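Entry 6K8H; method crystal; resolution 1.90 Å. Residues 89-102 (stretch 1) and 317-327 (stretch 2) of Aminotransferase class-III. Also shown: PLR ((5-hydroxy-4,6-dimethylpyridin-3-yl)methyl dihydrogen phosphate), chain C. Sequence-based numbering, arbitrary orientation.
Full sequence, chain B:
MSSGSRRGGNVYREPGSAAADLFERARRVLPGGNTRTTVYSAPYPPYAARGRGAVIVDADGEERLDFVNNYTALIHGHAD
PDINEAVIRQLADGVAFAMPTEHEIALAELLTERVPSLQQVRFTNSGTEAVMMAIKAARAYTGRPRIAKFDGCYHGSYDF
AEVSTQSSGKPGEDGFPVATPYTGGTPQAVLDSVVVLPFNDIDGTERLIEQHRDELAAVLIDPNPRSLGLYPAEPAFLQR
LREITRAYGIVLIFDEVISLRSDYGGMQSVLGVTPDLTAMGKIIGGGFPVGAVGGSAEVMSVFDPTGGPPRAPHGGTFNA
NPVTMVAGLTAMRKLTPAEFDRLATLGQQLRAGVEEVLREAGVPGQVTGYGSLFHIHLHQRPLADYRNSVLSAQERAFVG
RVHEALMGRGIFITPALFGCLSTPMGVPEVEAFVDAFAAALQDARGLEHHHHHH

Stretch 1, residues 89-102: RQLADGVAFAMPTE
Stretch 2, residues 317-327: TFNANPVTMVA

The contact joins the end of one helix and the loop after it to the start of another helix, more than 220 residues away in the same chain. Stretch 1 begins in a helix, and G94 is the first residue after it to leave helical phi/psi (112/153); a CB there would be jammed against the preceding carbonyl and would also meet F97 CZ. V95 (-107/-13) turns the chain, and A96 and F97 run extended (-162/145, -142/149). Stretch 2 makes a type II turn from F318 to N321, with A320 at 59/31, then enters a helix at P322. In register, V95 CA lies 5.6 Å from V323 CA, and A96 CA lies 5.1 Å from N321 CA. Together the two surfaces bury 437 Å², with no direct hydrogen bond between them.

P322 covers the most surface. It suits the first turn of a helix, where its missing amide proton costs nothing; its CA-to-CB bond points toward stretch 1, and the ring is C-gamma exo. Its CD sits 3.2 Å from V95 O and 3.9 Å from A96 CA; its CG meets F97 CD2 at 3.7 Å, near the plane of the ring at its edge, and T101 CG2 at 3.9 Å. F97 (chi1 -56°, chi2 -88°) starts sideways, yet its ring end comes nearer.

Q90 is second in area. Its CA-to-CB bond points toward stretch 2; its side chain is chi1 t, chi2 p, chi3 42°. Its amide is anchored at home: NE2 donates to G94 O at 2.9 Å, almost linearly, bracing the chain where it leaves the helix. So held, the side chain packs by shape, with NE2 3.5 Å from P322 CB and OE1 3.8 Å from V326 CG2 (V326 chi1 t).

V323 (chi1 t) supplies the next apolar patch. Its CG2 lies 3.6 Å from CB of V95 (chi1 m) and 4.4 Å from CD2 of L91 (m, t). At the turn, A96 CB approaches the F318 ring edge, 4.0 Å from CE1, with F318 at chi1 -67° and chi2 -71°.

N321 (chi1 73°, chi2 85°) secures the helix start: OD1 accepts from T324 N at 2.9 Å, while ND2 donates to F318 O at 3.1 Å and T324 OG1 at 3.0 Å. Its CB still reaches V95 O, at 3.6 Å. Beyond the proline, one water spans the stretches, 3.0 Å from T101 OG1 (chi1 84°) and donating to A320 O at 2.6 Å, with other acceptors in reach elsewhere in the structure. The rule is economical: polar groups bond mainly within their own stretch, while P322, Q90 and V323 supply the largest covered areas.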

# COMPACT_ATOMS: atom_id res chain seq x y z
N ARG B 89 -24.11 -2.43 0.01
CA ARG B 89 -24.71 -1.73 -1.12
C ARG B 89 -23.73 -1.63 -2.29
O ARG B 89 -24.11 -1.84 -3.45
CB ARG B 89 -25.17 -0.33 -0.71
CG ARG B 89 -26.57 -0.24 -0.13
CD ARG B 89 -27.08 1.21 -0.14
NE ARG B 89 -26.35 2.07 0.79
CZ ARG B 89 -26.56 2.10 2.11
NH1 ARG B 89 -27.49 1.32 2.65
NH2 ARG B 89 -25.85 2.92 2.89
N GLN B 90 -22.47 -1.30 -1.99
CA GLN B 90 -21.48 -1.12 -3.06
C GLN B 90 -21.14 -2.44 -3.74
O GLN B 90 -20.90 -2.47 -4.95
CB GLN B 90 -20.21 -0.47 -2.51
CG GLN B 90 -19.17 -0.19 -3.59
CD GLN B 90 -19.70 0.70 -4.69
OE1 GLN B 90 -20.39 1.69 -4.42
NE2 GLN B 90 -19.39 0.37 -5.93
N LEU B 91 -21.10 -3.53 -2.97
CA LEU B 91 -20.69 -4.83 -3.51
C LEU B 91 -21.55 -5.22 -4.70
O LEU B 91 -21.05 -5.83 -5.66
CB LEU B 91 -20.77 -5.91 -2.45
CG LEU B 91 -19.82 -5.92 -1.25
CD1 LEU B 91 -20.11 -7.13 -0.37
CD2 LEU B 91 -18.40 -5.95 -1.70
N ALA B 92 -22.83 -4.88 -4.65
CA ALA B 92 -23.73 -5.16 -5.76
C ALA B 92 -23.32 -4.42 -7.03
O ALA B 92 -23.70 -4.84 -8.13
CB ALA B 92 -25.16 -4.79 -5.37
N ASP B 93 -22.56 -3.32 -6.91
CA ASP B 93 -22.14 -2.53 -8.06
C ASP B 93 -20.75 -2.90 -8.58
O ASP B 93 -20.41 -2.50 -9.69
CB ASP B 93 -22.13 -1.03 -7.70
CG ASP B 93 -23.53 -0.42 -7.68
OD1 ASP B 93 -24.49 -1.11 -8.08
OD2 ASP B 93 -23.66 0.75 -7.26
N GLY B 94 -19.95 -3.60 -7.80
CA GLY B 94 -18.57 -3.91 -8.11
C GLY B 94 -17.63 -3.18 -7.17
O GLY B 94 -17.96 -2.11 -6.63
N VAL B 95 -16.45 -3.75 -6.96
CA VAL B 95 -15.55 -3.29 -5.91
C VAL B 95 -14.34 -2.53 -6.42
O VAL B 95 -13.67 -1.86 -5.62
CB VAL B 95 -15.10 -4.46 -5.01
CG1 VAL B 95 -16.30 -5.22 -4.51
CG2 VAL B 95 -14.18 -5.41 -5.77
N ALA B 96 -14.06 -2.57 -7.73
CA ALA B 96 -12.92 -1.86 -8.29
C ALA B 96 -13.10 -1.72 -9.80
O ALA B 96 -13.62 -2.63 -10.46
CB ALA B 96 -11.60 -2.57 -7.97
N PHE B 97 -12.63 -0.60 -10.35
CA PHE B 97 -12.82 -0.27 -11.76
C PHE B 97 -11.58 0.41 -12.29
O PHE B 97 -10.90 1.13 -11.56
CB PHE B 97 -14.02 0.68 -11.98
CG PHE B 97 -15.31 0.15 -11.44
CD1 PHE B 97 -16.12 -0.66 -12.21
CD2 PHE B 97 -15.70 0.44 -10.14
CE1 PHE B 97 -17.31 -1.17 -11.71
CE2 PHE B 97 -16.89 -0.06 -9.64
CZ PHE B 97 -17.69 -0.87 -10.43
N ALA B 98 -11.30 0.21 -13.58
CA ALA B 98 -10.24 0.94 -14.27
C ALA B 98 -10.74 2.26 -14.86
O ALA B 98 -10.22 2.73 -15.88
CB ALA B 98 -9.62 0.08 -15.37
N MET B 99 -11.76 2.85 -14.25
CA MET B 99 -12.21 4.21 -14.46
C MET B 99 -12.38 4.86 -13.10
O MET B 99 -12.61 4.15 -12.11
CB MET B 99 -13.56 4.26 -15.20
CG MET B 99 -13.62 3.55 -16.53
SD MET B 99 -15.32 3.58 -17.16
CE MET B 99 -15.15 2.59 -18.65
N PRO B 100 -12.27 6.19 -13.01
CA PRO B 100 -12.62 6.87 -11.75
C PRO B 100 -14.11 6.70 -11.46
O PRO B 100 -14.91 6.37 -12.33
CB PRO B 100 -12.26 8.34 -12.02
CG PRO B 100 -12.39 8.47 -13.55
CD PRO B 100 -11.85 7.15 -14.05
N THR B 101 -14.48 6.95 -10.20
CA THR B 101 -15.90 6.86 -9.80
C THR B 101 -16.25 8.08 -8.94
O THR B 101 -15.34 8.70 -8.38
CB THR B 101 -16.21 5.59 -9.00
OG1 THR B 101 -15.89 5.80 -7.63
CG2 THR B 101 -15.53 4.36 -9.54
N GLU B 102 -17.53 8.40 -8.89
CA GLU B 102 -18.00 9.51 -8.07
C GLU B 102 -17.64 9.34 -6.60
O GLU B 102 -17.57 10.33 -5.86
CB GLU B 102 -19.52 9.65 -8.24
CG GLU B 102 -20.16 10.82 -7.50
CD GLU B 102 -21.64 10.96 -7.83
OE1 GLU B 102 -22.13 10.22 -8.71
OE2 GLU B 102 -22.31 11.83 -7.21
N THR B 317 -3.34 0.31 -8.52
CA THR B 317 -4.48 -0.50 -9.00
C THR B 317 -5.72 -0.30 -8.13
O THR B 317 -6.80 -0.15 -8.70
CB THR B 317 -4.12 -1.98 -8.98
OG1 THR B 317 -3.04 -2.19 -9.88
CG2 THR B 317 -5.28 -2.89 -9.31
N PHE B 318 -5.53 -0.26 -6.81
CA PHE B 318 -6.67 -0.14 -5.86
C PHE B 318 -6.85 1.28 -5.33
O PHE B 318 -7.68 1.46 -4.43
CB PHE B 318 -6.59 -1.25 -4.81
CG PHE B 318 -6.82 -2.60 -5.43
CD1 PHE B 318 -8.08 -2.96 -5.89
CD2 PHE B 318 -5.77 -3.47 -5.65
CE1 PHE B 318 -8.29 -4.19 -6.49
CE2 PHE B 318 -5.99 -4.70 -6.24
CZ PHE B 318 -7.25 -5.06 -6.66
N ASN B 319 -6.13 2.25 -5.90
CA ASN B 319 -6.31 3.64 -5.41
C ASN B 319 -7.78 4.03 -5.60
O ASN B 319 -8.30 3.83 -6.70
CB ASN B 319 -5.51 4.66 -6.22
CG ASN B 319 -4.01 4.51 -6.11
OD1 ASN B 319 -3.52 3.61 -5.45
ND2 ASN B 319 -3.28 5.41 -6.74
N ALA B 320 -8.39 4.56 -4.55
CA ALA B 320 -9.75 5.09 -4.61
C ALA B 320 -10.76 4.03 -5.06
O ALA B 320 -11.78 4.35 -5.68
CB ALA B 320 -9.83 6.33 -5.52
N ASN B 321 -10.52 2.77 -4.74
CA ASN B 321 -11.51 1.75 -5.04
C ASN B 321 -12.81 2.08 -4.31
O ASN B 321 -12.78 2.68 -3.23
CB ASN B 321 -11.00 0.36 -4.67
CG ASN B 321 -10.99 0.14 -3.17
OD1 ASN B 321 -12.00 -0.25 -2.58
ND2 ASN B 321 -9.84 0.38 -2.53
N PRO B 322 -13.96 1.78 -4.91
CA PRO B 322 -15.22 2.24 -4.32
C PRO B 322 -15.54 1.65 -2.96
O PRO B 322 -16.23 2.29 -2.16
CB PRO B 322 -16.26 1.83 -5.37
CG PRO B 322 -15.49 1.80 -6.66
CD PRO B 322 -14.12 1.29 -6.28
N VAL B 323 -15.06 0.45 -2.64
CA VAL B 323 -15.35 -0.07 -1.31
C VAL B 323 -14.70 0.80 -0.24
O VAL B 323 -15.36 1.26 0.69
CB VAL B 323 -14.92 -1.54 -1.19
CG1 VAL B 323 -15.09 -1.99 0.25
CG2 VAL B 323 -15.78 -2.39 -2.12
N THR B 324 -13.39 1.04 -0.37
CA THR B 324 -12.71 1.91 0.59
C THR B 324 -13.31 3.31 0.60
O THR B 324 -13.47 3.92 1.67
CB THR B 324 -11.22 1.99 0.26
OG1 THR B 324 -10.64 0.69 0.32
CG2 THR B 324 -10.48 2.94 1.24
N MET B 325 -13.69 3.84 -0.57
CA MET B 325 -14.23 5.19 -0.62
C MET B 325 -15.57 5.29 0.10
O MET B 325 -15.82 6.24 0.84
CB MET B 325 -14.37 5.66 -2.07
CG MET B 325 -13.03 5.77 -2.80
SD MET B 325 -11.90 7.03 -2.15
CE MET B 325 -10.92 6.07 -0.99
N VAL B 326 -16.44 4.29 -0.11
CA VAL B 326 -17.76 4.28 0.52
C VAL B 326 -17.64 4.04 2.03
O VAL B 326 -18.29 4.72 2.83
CB VAL B 326 -18.64 3.24 -0.18
CG1 VAL B 326 -19.80 2.86 0.66
CG2 VAL B 326 -19.11 3.79 -1.55
N ALA B 327 -16.80 3.09 2.43
CA ALA B 327 -16.62 2.83 3.86
C ALA B 327 -16.01 4.04 4.56
O ALA B 327 -16.41 4.39 5.68
CB ALA B 327 -15.76 1.59 4.06
N1 PLR C . 4.22 -4.69 -10.83
C2 PLR C . 3.53 -4.94 -11.94
C2A PLR C . 4.13 -5.84 -12.97
C3 PLR C . 2.25 -4.39 -12.13
O3 PLR C . 1.59 -4.68 -13.26
C4 PLR C . 1.71 -3.55 -11.13
C4A PLR C . 0.37 -2.99 -11.31
C5 PLR C . 2.45 -3.31 -9.97
C6 PLR C . 3.69 -3.89 -9.88
C5A PLR C . 1.94 -2.42 -8.88
O4P PLR C . 0.80 -2.96 -8.15
P PLR C . -0.21 -1.92 -7.44
O1P PLR C . -0.88 -1.15 -8.54
O2P PLR C . -1.17 -2.75 -6.65
O3P PLR C . 0.67 -1.05 -6.61
O HOH W 1 -12.94 5.50 -7.74